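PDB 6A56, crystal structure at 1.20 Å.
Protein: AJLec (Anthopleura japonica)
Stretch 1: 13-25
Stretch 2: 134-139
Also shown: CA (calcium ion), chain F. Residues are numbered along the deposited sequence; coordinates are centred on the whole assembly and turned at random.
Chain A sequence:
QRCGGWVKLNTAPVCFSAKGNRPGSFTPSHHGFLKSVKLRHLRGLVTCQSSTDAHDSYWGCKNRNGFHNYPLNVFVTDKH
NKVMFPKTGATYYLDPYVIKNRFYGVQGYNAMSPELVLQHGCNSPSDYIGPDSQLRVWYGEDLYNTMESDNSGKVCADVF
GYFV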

# COMPACT_ATOMS: atom_id res chain seq x y z
N PRO A 13 24.43 1.46 -11.51
CA PRO A 13 24.03 2.82 -11.12
C PRO A 13 23.06 3.43 -12.12
O PRO A 13 23.18 3.23 -13.33
N VAL A 14 22.15 4.24 -11.60
CA VAL A 14 21.17 4.92 -12.40
C VAL A 14 21.61 6.36 -12.51
O VAL A 14 21.68 7.08 -11.50
N CYS A 15 21.91 6.81 -13.73
CA CYS A 15 22.57 8.11 -13.91
C CYS A 15 21.72 8.99 -14.81
O CYS A 15 21.33 8.58 -15.90
N PHE A 16 21.46 10.21 -14.34
CA PHE A 16 20.66 11.17 -15.07
C PHE A 16 21.45 12.46 -15.31
O PHE A 16 22.21 12.89 -14.46
N SER A 17 21.24 13.06 -16.47
CA SER A 17 21.69 14.39 -16.77
C SER A 17 20.54 15.40 -16.59
O SER A 17 19.47 15.03 -16.20
N ALA A 18 20.84 16.69 -16.87
CA ALA A 18 19.91 17.77 -16.56
C ALA A 18 19.38 18.42 -17.84
O ALA A 18 18.63 19.41 -17.77
N LYS A 19 19.69 17.85 -19.02
CA LYS A 19 19.20 18.33 -20.28
C LYS A 19 19.45 17.25 -21.34
O LYS A 19 20.19 16.31 -21.11
N GLY A 20 18.80 17.43 -22.48
CA GLY A 20 19.04 16.58 -23.63
C GLY A 20 18.25 15.29 -23.65
O GLY A 20 18.58 14.39 -24.44
N ASN A 21 17.17 15.20 -22.88
CA ASN A 21 16.36 14.02 -22.75
C ASN A 21 17.24 12.84 -22.36
O ASN A 21 17.30 11.81 -23.04
N ARG A 22 17.86 12.98 -21.19
CA ARG A 22 18.81 12.00 -20.69
C ARG A 22 18.48 11.56 -19.27
O ARG A 22 19.32 11.67 -18.35
N PRO A 23 17.29 10.99 -19.03
CA PRO A 23 16.99 10.41 -17.74
C PRO A 23 17.86 9.16 -17.50
O PRO A 23 18.45 8.58 -18.42
N GLY A 24 17.86 8.72 -16.24
CA GLY A 24 18.41 7.44 -15.89
C GLY A 24 17.33 6.39 -15.89
O GLY A 24 16.43 6.42 -15.05
N SER A 25 17.40 5.46 -16.83
CA SER A 25 16.29 4.54 -17.11
C SER A 25 16.72 3.12 -16.78
O SER A 25 17.84 2.73 -17.12
N GLN A 134 9.47 0.09 -16.94
CA GLN A 134 10.73 0.79 -16.89
C GLN A 134 10.51 2.01 -16.01
O GLN A 134 9.55 2.73 -16.19
N LEU A 135 11.44 2.24 -15.09
CA LEU A 135 11.42 3.53 -14.32
C LEU A 135 12.50 4.43 -14.90
O LEU A 135 13.54 4.00 -15.32
N ARG A 136 12.18 5.72 -14.94
CA ARG A 136 13.07 6.72 -15.49
C ARG A 136 13.23 7.84 -14.44
O ARG A 136 12.22 8.43 -14.01
N VAL A 137 14.50 8.10 -14.11
CA VAL A 137 14.79 9.21 -13.16
C VAL A 137 15.16 10.41 -14.00
O VAL A 137 16.21 10.43 -14.63
N TRP A 138 14.27 11.41 -14.01
CA TRP A 138 14.40 12.61 -14.85
C TRP A 138 14.76 13.84 -13.98
O TRP A 138 14.21 14.01 -12.87
N TYR A 139 15.51 14.72 -14.59
CA TYR A 139 15.56 16.14 -14.11
C TYR A 139 14.34 16.84 -14.64
O TYR A 139 14.06 16.77 -15.89

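A short antiparallel pairing can organise a much larger side-chain contact, and AJLec gives a compact example. Two backbone hydrogen bonds, Gly24 N to Val137 O (2.9 Å) and Val137 N to Gly24 O (2.7 Å), fix the register, and the alternation of the strand then sorts the side chains of 135-139 between two faces. Val137 goes to one face and Arg136 to the other, together with Ser25.

On the Val137 face, the stretch 14-18 closes over the pair. Val14 and Phe16 both point toward stretch 2, while Cys15 between them points away, as the two-residue repeat of a strand requires. Val14 and Val137 are both t, and their methyls meet at 3.8 Å (Val14 CG1 to Val137 CG2). Phe16 takes the p rotamer with chi2 near -86°, which sets its ring between two neighbours: Phe16 CD1 lies 3.7 Å from Val137 CG1, and Phe16 CE2 reaches the edge of the Tyr139 ring, 4.4 Å from Tyr139 CD1. Gly24 adds no side chain here, and the space is already taken: a CB built on it would lie 2.7 Å from Val14 CG1, a clash.

Tyr139, in the t rotamer with chi2 of 76°, presents a ring face to Ala18. Ala18 CB stands 3.8 Å from the centroid of the Tyr139 ring and only 16° off its normal, a CH-pi contact, and the Tyr139 hydroxyl is satisfied elsewhere in the structure. The backbones here are joined through water 1, which donates to Ser17 O (2.9 Å) and accepts from Tyr139 N (2.9 Å).

Trp138 shows that the CA-to-CB direction need not decide a contact. That bond points away from stretch 1, yet with chi1 of -82° (m) and chi2 of 95° the indole comes back beside Pro23. Pro23 CB sits 3.6 Å from the centroid of the five-membered ring of Trp138, 7° off the normal, so the pyrrolidine covers one indole face. At the indole edge, Asn21 OD1 approaches Trp138 CZ3 at 3.7 Å. The m rotamer of Asn21 also serves the metal: Asn21 OD1 binds the calcium ion CA at 2.4 Å, with water 2 at 2.3 Å from CA and the remaining ligands elsewhere in the structure.

On the Arg136 face, Ser25 (m) places OG 3.3 Å from Arg136 CG. Arg136 is itself m at chi1 and extended beyond, so its aliphatic stem runs past the serine before the guanidinium begins.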

# COMPACT_ATOMS: atom_id res chain seq x y z
CB PRO A 13 25.35 3.59 -11.10
CG PRO A 13 26.41 2.51 -10.87
CD PRO A 13 25.87 1.27 -11.54
CB VAL A 14 19.77 4.81 -11.81
CG1 VAL A 14 18.73 5.58 -12.63
CG2 VAL A 14 19.33 3.38 -11.60
CB CYS A 15 23.95 7.94 -14.55
SG CYS A 15 25.10 6.84 -13.67
CB PHE A 16 19.30 11.44 -14.41
CG PHE A 16 19.35 12.08 -13.04
CD1 PHE A 16 19.49 11.27 -11.94
CD2 PHE A 16 19.35 13.43 -12.87
CE1 PHE A 16 19.56 11.79 -10.68
CE2 PHE A 16 19.46 13.96 -11.59
CZ PHE A 16 19.56 13.15 -10.50
CB SER A 17 22.32 14.51 -18.15
OG SER A 17 23.44 13.65 -18.25
CB ALA A 18 20.54 18.79 -15.63
CB LYS A 19 19.92 19.63 -20.67
CG LYS A 19 21.42 19.53 -20.83
CD LYS A 19 22.08 20.82 -21.26
CE LYS A 19 23.58 20.64 -21.37
NZ LYS A 19 24.26 21.93 -21.62
CB ASN A 21 15.52 13.80 -24.01
CG ASN A 21 14.39 14.81 -24.12
OD1 ASN A 21 14.07 15.57 -23.20
ND2 ASN A 21 13.68 14.75 -25.24
CB ARG A 22 20.22 12.53 -20.83
CG ARG A 22 20.61 12.55 -22.31
CD ARG A 22 22.08 12.83 -22.47
NE ARG A 22 22.12 14.23 -22.14
CZ ARG A 22 23.22 14.93 -22.01
NH1 ARG A 22 24.40 14.32 -22.04
NH2 ARG A 22 23.07 16.22 -21.83
CB PRO A 23 15.54 9.99 -17.84
CG PRO A 23 15.36 9.67 -19.31
CD PRO A 23 16.20 10.74 -20.00
CB SER A 25 15.79 4.66 -18.56
OG SER A 25 15.46 6.03 -18.80
CB GLN A 134 11.21 1.22 -18.28
CG GLN A 134 12.59 1.87 -18.30
CD GLN A 134 13.00 2.30 -19.68
OE1 GLN A 134 13.99 1.80 -20.25
NE2 GLN A 134 12.27 3.23 -20.24
CB LEU A 135 11.67 3.26 -12.83
CG LEU A 135 10.51 2.54 -12.11
CD1 LEU A 135 10.93 2.19 -10.69
CD2 LEU A 135 9.20 3.30 -12.14
CB ARG A 136 12.49 7.33 -16.77
CG ARG A 136 12.27 6.32 -17.91
CD ARG A 136 11.68 6.99 -19.12
NE ARG A 136 11.61 6.00 -20.23
CZ ARG A 136 11.20 6.34 -21.47
NH1 ARG A 136 10.75 7.53 -21.73
NH2 ARG A 136 11.35 5.45 -22.45
CB VAL A 137 15.93 8.81 -12.20
CG1 VAL A 137 16.16 9.93 -11.20
CG2 VAL A 137 15.64 7.50 -11.46
CB TRP A 138 13.05 12.96 -15.46
CG TRP A 138 12.66 12.18 -16.71
CD1 TRP A 138 11.90 11.05 -16.75
CD2 TRP A 138 12.93 12.57 -18.05
NE1 TRP A 138 11.68 10.69 -18.08
CE2 TRP A 138 12.27 11.62 -18.88
CE3 TRP A 138 13.60 13.63 -18.64
CZ2 TRP A 138 12.29 11.72 -20.29
CZ3 TRP A 138 13.62 13.74 -20.03
CH2 TRP A 138 12.95 12.78 -20.83
CB TYR A 139 16.86 16.76 -14.63
CG TYR A 139 17.26 18.01 -13.85
CD1 TYR A 139 17.84 17.90 -12.58
CD2 TYR A 139 17.09 19.27 -14.39
CE1 TYR A 139 18.25 19.03 -11.87
CE2 TYR A 139 17.46 20.42 -13.68
CZ TYR A 139 18.07 20.29 -12.43
OH TYR A 139 18.46 21.45 -11.74
CA CA F . 14.44 17.77 -22.47
O HOH W 1 16.90 14.06 -17.04
O HOH W 2 15.62 17.94 -24.45